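Local coordinates for SorB (Sorangium cellulosum, PDB 6B2V), which forms the pyran synthase domain of module nine in the sorangicin polyketide pathway, a dehydratase relative that probably closes a pyran ring on the growing chain, at residues 26-34 / 66-76; 81-92 / 124-133. All coordinates share one frame; numbering follows the deposited sequence.

Contact 1. Residues 26-34 / 66-76; sequences QRHPLVHRE and AYLEMARAAAE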
loop_
_atom_site.group_PDB
_atom_site.type_symbol
_atom_site.label_atom_id
_atom_site.label_comp_id
_atom_site.label_asym_id
_atom_site.label_seq_id
_atom_site.Cartn_x
_atom_site.Cartn_y
_atom_site.Cartn_z
ATOM N N GLN A 26 -9.263 9.643 18.766
ATOM C CA GLN A 26 -9.864 8.683 17.834
ATOM C C GLN A 26 -9.073 7.401 17.796
ATOM O O GLN A 26 -7.925 7.449 17.514
ATOM C CB GLN A 26 -9.903 9.259 16.417
ATOM C CG GLN A 26 -10.384 8.249 15.390
ATOM C CD GLN A 26 -9.786 8.433 13.984
ATOM O OE1 GLN A 26 -9.367 7.456 13.332
ATOM N NE2 GLN A 26 -9.754 9.684 13.510
ATOM N N ARG A 27 -9.668 6.276 18.139
ATOM C CA ARG A 27 -8.948 5.028 18.124
ATOM C C ARG A 27 -8.482 4.563 16.741
ATOM O O ARG A 27 -9.221 4.612 15.827
ATOM C CB ARG A 27 -9.873 3.970 18.719
ATOM C CG ARG A 27 -9.369 2.548 18.679
ATOM C CD ARG A 27 -10.458 1.516 18.962
ATOM N NE ARG A 27 -11.341 1.196 17.846
ATOM C CZ ARG A 27 -11.048 0.393 16.825
ATOM N NH1 ARG A 27 -9.857 -0.148 16.696
ATOM N NH2 ARG A 27 -11.968 0.150 15.921
ATOM N N HIS A 28 -7.243 4.141 16.619
ATOM C CA HIS A 28 -6.774 3.575 15.383
ATOM C C HIS A 28 -5.805 2.477 15.721
ATOM O O HIS A 28 -4.971 2.673 16.536
ATOM C CB HIS A 28 -6.157 4.643 14.529
ATOM C CG HIS A 28 -5.842 4.183 13.151
ATOM N ND1 HIS A 28 -4.725 3.456 12.858
ATOM C CD2 HIS A 28 -6.498 4.341 11.986
ATOM C CE1 HIS A 28 -4.711 3.164 11.580
ATOM N NE2 HIS A 28 -5.772 3.698 11.027
ATOM N N PRO A 29 -5.829 1.363 15.028
ATOM C CA PRO A 29 -4.952 0.248 15.369
ATOM C C PRO A 29 -3.460 0.570 15.280
ATOM O O PRO A 29 -2.677 -0.093 15.861
ATOM C CB PRO A 29 -5.302 -0.802 14.334
ATOM C CG PRO A 29 -6.704 -0.492 13.987
ATOM C CD PRO A 29 -6.800 0.975 13.996
ATOM N N LEU A 30 -3.125 1.537 14.467
ATOM C CA LEU A 30 -1.719 1.867 14.264
ATOM C C LEU A 30 -1.211 3.128 14.930
ATOM O O LEU A 30 -0.079 3.440 14.817
ATOM C CB LEU A 30 -1.369 1.867 12.772
ATOM C CG LEU A 30 -1.880 0.705 11.932
ATOM C CD1 LEU A 30 -1.570 0.989 10.489
ATOM C CD2 LEU A 30 -1.284 -0.622 12.343
ATOM N N VAL A 31 -2.081 3.887 15.546
ATOM C CA VAL A 31 -1.690 5.084 16.225
ATOM C C VAL A 31 -2.298 5.101 17.607
ATOM O O VAL A 31 -3.431 5.332 17.734
ATOM C CB VAL A 31 -2.210 6.294 15.471
ATOM C CG1 VAL A 31 -1.825 7.553 16.182
ATOM C CG2 VAL A 31 -1.679 6.287 14.065
ATOM N N HIS A 32 -1.499 4.836 18.623
ATOM C CA HIS A 32 -2.012 4.786 19.979
ATOM C C HIS A 32 -1.898 6.032 20.845
ATOM O O HIS A 32 -2.728 6.261 21.666
ATOM C CB HIS A 32 -1.408 3.606 20.706
ATOM C CG HIS A 32 -1.570 2.304 20.002
ATOM N ND1 HIS A 32 -0.848 1.189 20.323
ATOM C CD2 HIS A 32 -2.394 1.938 19.003
ATOM C CE1 HIS A 32 -1.206 0.196 19.543
ATOM N NE2 HIS A 32 -2.145 0.627 18.729
ATOM N N ARG A 33 -0.841 6.813 20.680
ATOM C CA ARG A 33 -0.706 7.994 21.519
ATOM C C ARG A 33 0.112 9.070 20.834
ATOM O O ARG A 33 0.873 8.799 19.906
ATOM C CB ARG A 33 -0.210 7.600 22.913
ATOM C CG ARG A 33 1.201 7.036 22.934
ATOM C CD ARG A 33 1.593 6.577 24.330
ATOM N NE ARG A 33 2.964 6.074 24.376
ATOM C CZ ARG A 33 3.320 4.839 24.039
ATOM N NH1 ARG A 33 2.404 3.972 23.628
ATOM N NH2 ARG A 33 4.591 4.469 24.112
ATOM N N GLU A 34 -0.057 10.299 21.304
ATOM C CA GLU A 34 0.742 11.402 20.830
ATOM C C GLU A 34 1.944 11.501 21.774
ATOM O O GLU A 34 1.813 11.330 22.939
ATOM C CB GLU A 34 -0.017 12.726 20.712
ATOM C CG GLU A 34 0.873 13.839 20.195
ATOM C CD GLU A 34 0.187 15.032 19.602
ATOM O OE1 GLU A 34 -1.013 15.098 19.590
ATOM O OE2 GLU A 34 0.890 15.873 19.134
ATOM N N ALA A 66 0.926 -0.767 5.406
ATOM C CA ALA A 66 0.510 -0.337 6.736
ATOM C C ALA A 66 1.195 0.944 7.172
ATOM O O ALA A 66 0.670 1.651 7.938
ATOM C CB ALA A 66 0.650 -1.423 7.773
ATOM N N TYR A 67 2.400 1.195 6.675
ATOM C CA TYR A 67 3.081 2.432 7.004
ATOM C C TYR A 67 2.349 3.624 6.437
ATOM O O TYR A 67 2.372 4.677 6.992
ATOM C CB TYR A 67 4.527 2.415 6.507
ATOM C CG TYR A 67 5.454 1.388 7.166
ATOM C CD1 TYR A 67 5.974 1.609 8.406
ATOM C CD2 TYR A 67 5.863 0.291 6.495
ATOM C CE1 TYR A 67 6.806 0.701 8.989
ATOM C CE2 TYR A 67 6.687 -0.625 7.063
ATOM C CZ TYR A 67 7.172 -0.423 8.303
ATOM O OH TYR A 67 8.024 -1.339 8.809
ATOM N N LEU A 68 1.793 3.452 5.252
ATOM C CA LEU A 68 1.063 4.499 4.603
ATOM C C LEU A 68 -0.166 4.823 5.408
ATOM O O LEU A 68 -0.485 5.926 5.591
ATOM C CB LEU A 68 0.652 4.112 3.182
ATOM C CG LEU A 68 1.787 3.807 2.207
ATOM C CD1 LEU A 68 1.285 3.355 0.870
ATOM C CD2 LEU A 68 2.723 4.980 2.037
ATOM N N GLU A 69 -0.843 3.785 5.837
ATOM C CA GLU A 69 -2.030 3.976 6.669
ATOM C C GLU A 69 -1.675 4.634 8.019
ATOM O O GLU A 69 -2.375 5.443 8.496
ATOM C CB GLU A 69 -2.786 2.643 6.859
ATOM C CG GLU A 69 -3.959 2.651 7.850
ATOM C CD GLU A 69 -5.180 3.416 7.387
ATOM O OE1 GLU A 69 -5.272 3.780 6.262
ATOM O OE2 GLU A 69 -6.032 3.618 8.219
ATOM N N MET A 70 -0.565 4.244 8.604
ATOM C CA MET A 70 -0.139 4.822 9.856
ATOM C C MET A 70 0.159 6.313 9.713
ATOM O O MET A 70 -0.263 7.086 10.516
ATOM C CB MET A 70 1.084 4.077 10.408
ATOM C CG MET A 70 1.517 4.584 11.768
ATOM S SD MET A 70 3.002 3.675 12.285
ATOM C CE MET A 70 3.200 4.290 13.958
ATOM N N ALA A 71 0.874 6.673 8.669
ATOM C CA ALA A 71 1.174 8.053 8.451
ATOM C C ALA A 71 -0.088 8.886 8.233
ATOM O O ALA A 71 -0.209 9.919 8.769
ATOM C CB ALA A 71 2.089 8.203 7.276
ATOM N N ARG A 72 -0.998 8.382 7.431
ATOM C CA ARG A 72 -2.253 9.057 7.200
ATOM C C ARG A 72 -3.059 9.169 8.484
ATOM O O ARG A 72 -3.600 10.191 8.763
ATOM C CB ARG A 72 -3.084 8.295 6.163
ATOM C CG ARG A 72 -4.435 8.912 5.788
ATOM C CD ARG A 72 -5.448 7.822 5.401
ATOM N NE ARG A 72 -5.798 6.910 6.462
ATOM C CZ ARG A 72 -6.525 7.216 7.512
ATOM N NH1 ARG A 72 -7.010 8.419 7.645
ATOM N NH2 ARG A 72 -6.784 6.326 8.410
ATOM N N ALA A 73 -3.134 8.090 9.244
ATOM C CA ALA A 73 -3.874 8.102 10.482
ATOM C C ALA A 73 -3.274 9.103 11.464
ATOM O O ALA A 73 -3.984 9.765 12.159
ATOM C CB ALA A 73 -3.931 6.733 11.064
ATOM N N ALA A 74 -1.963 9.189 11.514
ATOM C CA ALA A 74 -1.318 10.143 12.409
ATOM C C ALA A 74 -1.631 11.580 12.014
ATOM O O ALA A 74 -1.834 12.411 12.839
ATOM C CB ALA A 74 0.180 9.903 12.483
ATOM N N ALA A 75 -1.616 11.851 10.733
ATOM C CA ALA A 75 -1.954 13.152 10.248
ATOM C C ALA A 75 -3.416 13.482 10.562
ATOM O O ALA A 75 -3.706 14.598 10.885
ATOM C CB ALA A 75 -1.679 13.262 8.769
ATOM N N GLU A 76 -4.311 12.499 10.445
ATOM C CA GLU A 76 -5.735 12.692 10.767
ATOM C C GLU A 76 -5.867 12.999 12.237
ATOM O O GLU A 76 -6.669 13.788 12.615
ATOM C CB GLU A 76 -6.632 11.500 10.366
ATOM C CG GLU A 76 -8.099 11.811 10.321
ATOM C CD GLU A 76 -8.938 10.806 9.558
ATOM O OE1 GLU A 76 -9.821 11.221 8.825
ATOM O OE2 GLU A 76 -8.728 9.637 9.726
HETATM O O HOH W 1 -6.236 8.612 13.406
HETATM O O HOH W 2 -7.972 7.544 11.202
#

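Contact 2. Residues 81-92 / 124-133; sequences SIAGIRNALWIS and VHARGLLVFD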
loop_
_atom_site.group_PDB
_atom_site.type_symbol
_atom_site.label_atom_id
_atom_site.label_comp_id
_atom_site.label_asym_id
_atom_site.label_seq_id
_atom_site.Cartn_x
_atom_site.Cartn_y
_atom_site.Cartn_z
ATOM N N SER A 81 -5.912 17.296 6.952
ATOM C CA SER A 81 -6.742 16.731 5.926
ATOM C C SER A 81 -5.854 16.272 4.770
ATOM O O SER A 81 -5.282 17.043 4.112
ATOM C CB SER A 81 -7.758 17.806 5.490
ATOM O OG SER A 81 -8.671 17.312 4.565
ATOM N N ILE A 82 -5.823 14.983 4.534
ATOM C CA ILE A 82 -4.887 14.411 3.586
ATOM C C ILE A 82 -5.497 13.947 2.296
ATOM O O ILE A 82 -6.426 13.223 2.308
ATOM C CB ILE A 82 -4.215 13.198 4.256
ATOM C CG1 ILE A 82 -3.572 13.558 5.587
ATOM C CG2 ILE A 82 -3.221 12.506 3.357
ATOM C CD1 ILE A 82 -2.597 14.668 5.517
ATOM N N ALA A 83 -4.931 14.398 1.204
ATOM C CA ALA A 83 -5.332 14.023 -0.117
ATOM C C ALA A 83 -4.583 12.838 -0.659
ATOM O O ALA A 83 -5.035 12.172 -1.527
ATOM C CB ALA A 83 -5.136 15.202 -1.060
ATOM N N GLY A 84 -3.398 12.637 -0.139
ATOM C CA GLY A 84 -2.566 11.573 -0.614
ATOM C C GLY A 84 -1.179 11.597 -0.051
ATOM O O GLY A 84 -0.910 12.320 0.837
ATOM N N ILE A 85 -0.350 10.721 -0.608
ATOM C CA ILE A 85 1.036 10.540 -0.239
ATOM C C ILE A 85 1.915 10.584 -1.473
ATOM O O ILE A 85 1.587 10.086 -2.442
ATOM C CB ILE A 85 1.236 9.239 0.568
ATOM C CG1 ILE A 85 0.721 9.423 1.982
ATOM C CG2 ILE A 85 2.699 8.821 0.673
ATOM C CD1 ILE A 85 0.627 8.167 2.797
ATOM N N ARG A 86 3.039 11.261 -1.373
ATOM C CA ARG A 86 3.982 11.332 -2.470
ATOM C C ARG A 86 5.370 10.894 -2.002
ATOM O O ARG A 86 5.682 11.005 -0.873
ATOM C CB ARG A 86 4.094 12.747 -3.069
ATOM C CG ARG A 86 2.971 13.109 -4.005
ATOM C CD ARG A 86 3.044 14.500 -4.593
ATOM N NE ARG A 86 4.276 14.645 -5.263
ATOM C CZ ARG A 86 5.199 15.496 -4.897
ATOM N NH1 ARG A 86 4.985 16.299 -3.888
ATOM N NH2 ARG A 86 6.328 15.541 -5.544
ATOM N N ASN A 87 6.129 10.368 -2.932
ATOM C CA ASN A 87 7.503 10.019 -2.651
ATOM C C ASN A 87 7.727 9.136 -1.443
ATOM O O ASN A 87 8.553 9.400 -0.640
ATOM C CB ASN A 87 8.328 11.292 -2.548
ATOM C CG ASN A 87 8.319 12.085 -3.803
ATOM O OD1 ASN A 87 8.172 11.585 -4.867
ATOM N ND2 ASN A 87 8.532 13.344 -3.662
ATOM N N ALA A 88 6.963 8.067 -1.361
ATOM C CA ALA A 88 7.111 7.121 -0.309
ATOM C C ALA A 88 8.314 6.219 -0.585
ATOM O O ALA A 88 8.592 5.921 -1.693
ATOM C CB ALA A 88 5.855 6.293 -0.170
ATOM N N LEU A 89 9.011 5.907 0.491
ATOM C CA LEU A 89 10.162 5.066 0.500
ATOM C C LEU A 89 10.092 4.124 1.653
ATOM O O LEU A 89 9.663 4.466 2.677
ATOM C CB LEU A 89 11.446 5.913 0.600
ATOM C CG LEU A 89 12.798 5.238 0.835
ATOM C CD1 LEU A 89 13.198 4.509 -0.418
ATOM C CD2 LEU A 89 13.805 6.319 1.194
ATOM N N TRP A 90 10.509 2.901 1.418
ATOM C CA TRP A 90 10.549 1.924 2.464
ATOM C C TRP A 90 12.017 1.490 2.643
ATOM O O TRP A 90 12.661 1.151 1.718
ATOM C CB TRP A 90 9.652 0.734 2.158
ATOM C CG TRP A 90 8.180 1.064 2.217
ATOM C CD1 TRP A 90 7.385 0.982 3.279
ATOM C CD2 TRP A 90 7.374 1.518 1.149
ATOM N NE1 TRP A 90 6.112 1.366 2.958
ATOM C CE2 TRP A 90 6.102 1.716 1.647
ATOM C CE3 TRP A 90 7.621 1.829 -0.175
ATOM C CZ2 TRP A 90 5.089 2.155 0.860
ATOM C CZ3 TRP A 90 6.649 2.243 -0.935
ATOM C CH2 TRP A 90 5.363 2.387 -0.426
ATOM N N ILE A 91 12.474 1.536 3.870
ATOM C CA ILE A 91 13.864 1.234 4.190
ATOM C C ILE A 91 14.098 -0.094 4.905
ATOM O O ILE A 91 14.278 -1.067 4.262
ATOM C CB ILE A 91 14.463 2.408 4.950
ATOM C CG1 ILE A 91 14.221 3.701 4.184
ATOM C CG2 ILE A 91 15.965 2.257 5.094
ATOM C CD1 ILE A 91 13.052 4.525 4.647
ATOM N N SER A 92 14.031 -0.155 6.204
ATOM C CA SER A 92 14.297 -1.390 6.909
ATOM C C SER A 92 13.017 -2.137 7.238
ATOM O O SER A 92 12.102 -1.541 7.625
ATOM C CB SER A 92 14.966 -1.116 8.250
ATOM O OG SER A 92 16.206 -0.550 8.051
ATOM N N VAL A 124 15.170 3.348 10.580
ATOM C CA VAL A 124 14.131 4.022 9.857
ATOM C C VAL A 124 13.473 2.996 8.938
ATOM O O VAL A 124 14.108 2.250 8.291
ATOM C CB VAL A 124 14.662 5.204 9.103
ATOM C CG1 VAL A 124 13.599 5.818 8.217
ATOM C CG2 VAL A 124 15.206 6.215 10.087
ATOM N N HIS A 125 12.153 2.954 8.986
ATOM C CA HIS A 125 11.398 1.985 8.196
ATOM C C HIS A 125 10.692 2.524 6.966
ATOM O O HIS A 125 10.621 1.881 5.969
ATOM C CB HIS A 125 10.378 1.276 9.108
ATOM C CG HIS A 125 10.992 0.652 10.319
ATOM N ND1 HIS A 125 11.797 -0.451 10.248
ATOM C CD2 HIS A 125 10.975 1.014 11.615
ATOM C CE1 HIS A 125 12.228 -0.750 11.448
ATOM N NE2 HIS A 125 11.748 0.128 12.298
ATOM N N ALA A 126 10.211 3.752 7.075
ATOM C CA ALA A 126 9.520 4.381 6.010
ATOM C C ALA A 126 9.560 5.893 6.121
ATOM O O ALA A 126 9.648 6.402 7.164
ATOM C CB ALA A 126 8.070 3.913 6.015
ATOM N N ARG A 127 9.443 6.548 4.995
ATOM C CA ARG A 127 9.324 7.973 4.917
ATOM C C ARG A 127 8.568 8.376 3.672
ATOM O O ARG A 127 8.383 7.638 2.779
ATOM C CB ARG A 127 10.674 8.658 4.938
ATOM C CG ARG A 127 11.389 8.597 3.631
ATOM C CD ARG A 127 12.670 9.360 3.647
ATOM N NE ARG A 127 13.064 9.709 2.313
ATOM C CZ ARG A 127 14.320 9.779 1.937
ATOM N NH1 ARG A 127 15.238 9.501 2.832
ATOM N NH2 ARG A 127 14.626 10.096 0.705
ATOM N N GLY A 128 8.111 9.591 3.677
ATOM C CA GLY A 128 7.401 10.116 2.562
ATOM C C GLY A 128 6.803 11.476 2.830
ATOM O O GLY A 128 7.101 12.065 3.807
ATOM N N LEU A 129 5.911 11.880 1.940
ATOM C CA LEU A 129 5.266 13.170 2.041
ATOM C C LEU A 129 3.754 13.040 2.089
ATOM O O LEU A 129 3.210 12.434 1.267
ATOM C CB LEU A 129 5.580 14.012 0.822
ATOM C CG LEU A 129 7.012 14.404 0.518
ATOM C CD1 LEU A 129 7.097 15.050 -0.848
ATOM C CD2 LEU A 129 7.545 15.352 1.562
ATOM N N LEU A 130 3.133 13.642 3.070
ATOM C CA LEU A 130 1.699 13.683 3.151
ATOM C C LEU A 130 1.233 14.965 2.477
ATOM O O LEU A 130 1.648 16.013 2.855
ATOM C CB LEU A 130 1.262 13.641 4.603
ATOM C CG LEU A 130 1.424 12.326 5.334
ATOM C CD1 LEU A 130 1.777 12.545 6.766
ATOM C CD2 LEU A 130 0.176 11.481 5.306
ATOM N N VAL A 131 0.374 14.828 1.478
ATOM C CA VAL A 131 -0.121 15.931 0.703
ATOM C C VAL A 131 -1.492 16.346 1.210
ATOM O O VAL A 131 -2.389 15.564 1.260
ATOM C CB VAL A 131 -0.288 15.501 -0.748
ATOM C CG1 VAL A 131 -0.776 16.645 -1.601
ATOM C CG2 VAL A 131 1.008 14.910 -1.285
ATOM N N PHE A 132 -1.567 17.605 1.572
ATOM C CA PHE A 132 -2.745 18.184 2.118
ATOM C C PHE A 132 -3.748 18.462 1.038
ATOM O O PHE A 132 -3.456 18.575 -0.088
ATOM C CB PHE A 132 -2.391 19.514 2.777
ATOM C CG PHE A 132 -1.773 19.406 4.148
ATOM C CD1 PHE A 132 -1.471 18.215 4.710
ATOM C CD2 PHE A 132 -1.473 20.539 4.855
ATOM C CE1 PHE A 132 -0.907 18.143 5.946
ATOM C CE2 PHE A 132 -0.930 20.490 6.098
ATOM C CZ PHE A 132 -0.645 19.287 6.652
ATOM N N ASP A 133 -4.983 18.585 1.462
ATOM C CA ASP A 133 -6.057 18.951 0.589
ATOM C C ASP A 133 -5.913 20.417 0.133
ATOM O O ASP A 133 -6.461 20.762 -0.849
ATOM C CB ASP A 133 -7.405 18.729 1.250
ATOM C CG ASP A 133 -7.851 17.334 1.180
ATOM O OD1 ASP A 133 -7.742 16.695 0.168
ATOM O OD2 ASP A 133 -8.375 16.852 2.149
HETATM O O HOH W 3 11.189 9.983 0.111
HETATM O O HOH W 4 10.032 -0.986 5.767
HETATM O O HOH W 5 17.177 2.226 8.613
#

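Contact 1. Residues 26-34 / 66-76
The imidazole of His28 lies flat on the helix 66-76. Ala73 CB sits centred beneath it, 3.5 Å from the centroid of the His28 ring and 8° off its normal, a CH-pi contact, while Pro29 CD covers the other face toward the rim. The contact joins the start of the modelled chain to the central helix of the predicted N-terminal hotdog fold. ND1 accepts the N-H of Leu30 within the type I turn from His28 to Val31, and His28 NE2 donates to Glu69 OE2 at 2.8 Å, nearly straight at 167°. The oxygen lies in the plane of the imidazole and is met on its anti side, a little out of the carboxylate plane, which is turned 25° from the ring. The bend of the Glu69 chain at chi2 brings its end round to the turn. One helical turn on, Arg72 grips the same carboxylate side-on, NE on OE1 and NH2 on OE2 (2.8 Å), and its NH1 reaches Glu76 OE2 at 3.0 Å. Leu30 lays CB against Met70 CB at 4.1 Å, and its CD1 comes close to Ala66 O, 3.5 Å away. Met70 CE is 3.5 Å from Leu30 O, which is buried without a polar partner. Val31 CG2 fits against Ala73 CB at 3.8 Å. Leu204 N and Leu205 N, from the predicted C-terminal hotdog, complete the grip on Glu69, and the ring of Phe203 meets that of His28 with planes roughly perpendicular. So many donors around one buried carboxylate suggest an ionised Glu69, and the two bonds of His28 a neutral ring protonated on NE2.

Contact 2. Residues 81-92 / 124-133
Ser92 O is gripped by two donors, the ring nitrogen His125 ND1 at 2.9 Å and a water that also donates to His125 O. The oxygen lies in the ring plane, whereas ND1 stands above the plane of the Ser92 carbonyl (51° out of it). The other ring nitrogen, NE2, bonds to Ser120 OG, which fixes the rotation of the ring. From here the two segments run antiparallel. Leu89 and Arg127 form a hydrogen-bonded pair, Leu89 N meeting Arg127 O at 2.9 Å, and Arg86 pairs likewise with Leu129. Between these pairs the register slips by one residue at Asn87, where Gly128, lacking a side chain, lets Ala88 come in with CA atoms 4.2 Å apart. A second slip is a classic bulge: Val131 O takes Ala83 N at 2.8 Å and, weakly, Gly84 N. On one face Arg127 CG sits between the backbone N and the carbonyl carbon (chi1 78°) and the chain extends to NE, laying the guanidinium across Leu89 CD2, 3.6 Å from Arg127 CZ; Val131 CG2 touches Arg86 CG at 3.8 Å. On the other, Ile85 and Leu130 lie side by side, Ile85 CG1 3.9 Å from Leu130 CD2, and Trp90 CD1 nears Ala126 CB. Helix 64-77 packs against this second face through Tyr67 on Ala126 and Leu68 on Ile85, while Ala75 meets Ile82 at the strand's start, and Trp90 NE1 bonds to Ala64 O. Strand 113-120 lies beyond strand 123-132, and strand 232-241 pairs with the other side of strand 82-90, carrying the pairing into the second half of the domain.

Both contacts belong to the predicted N-terminal hotdog fold, their centres about 13 Å apart, and along the chain contact 1 closes before contact 2 opens. Helix 64-77 is what they share: it takes the 26-34 turn on one flank and in contact 2 lies on the paired strands, as the central helix of a hotdog fold is wrapped by its sheet. Tyr67 packs on His125 and Trp90, and Ala75 on Ile82, with Tyr67 CD2 3.6 Å from Trp90 CD1. Strand 82-90 follows the helix directly. Through Leu204 and Leu205 at contact 1 and strand 232-241 at contact 2, each also reaches the predicted C-terminal hotdog, consistent with a double-hotdog dehydratase architecture.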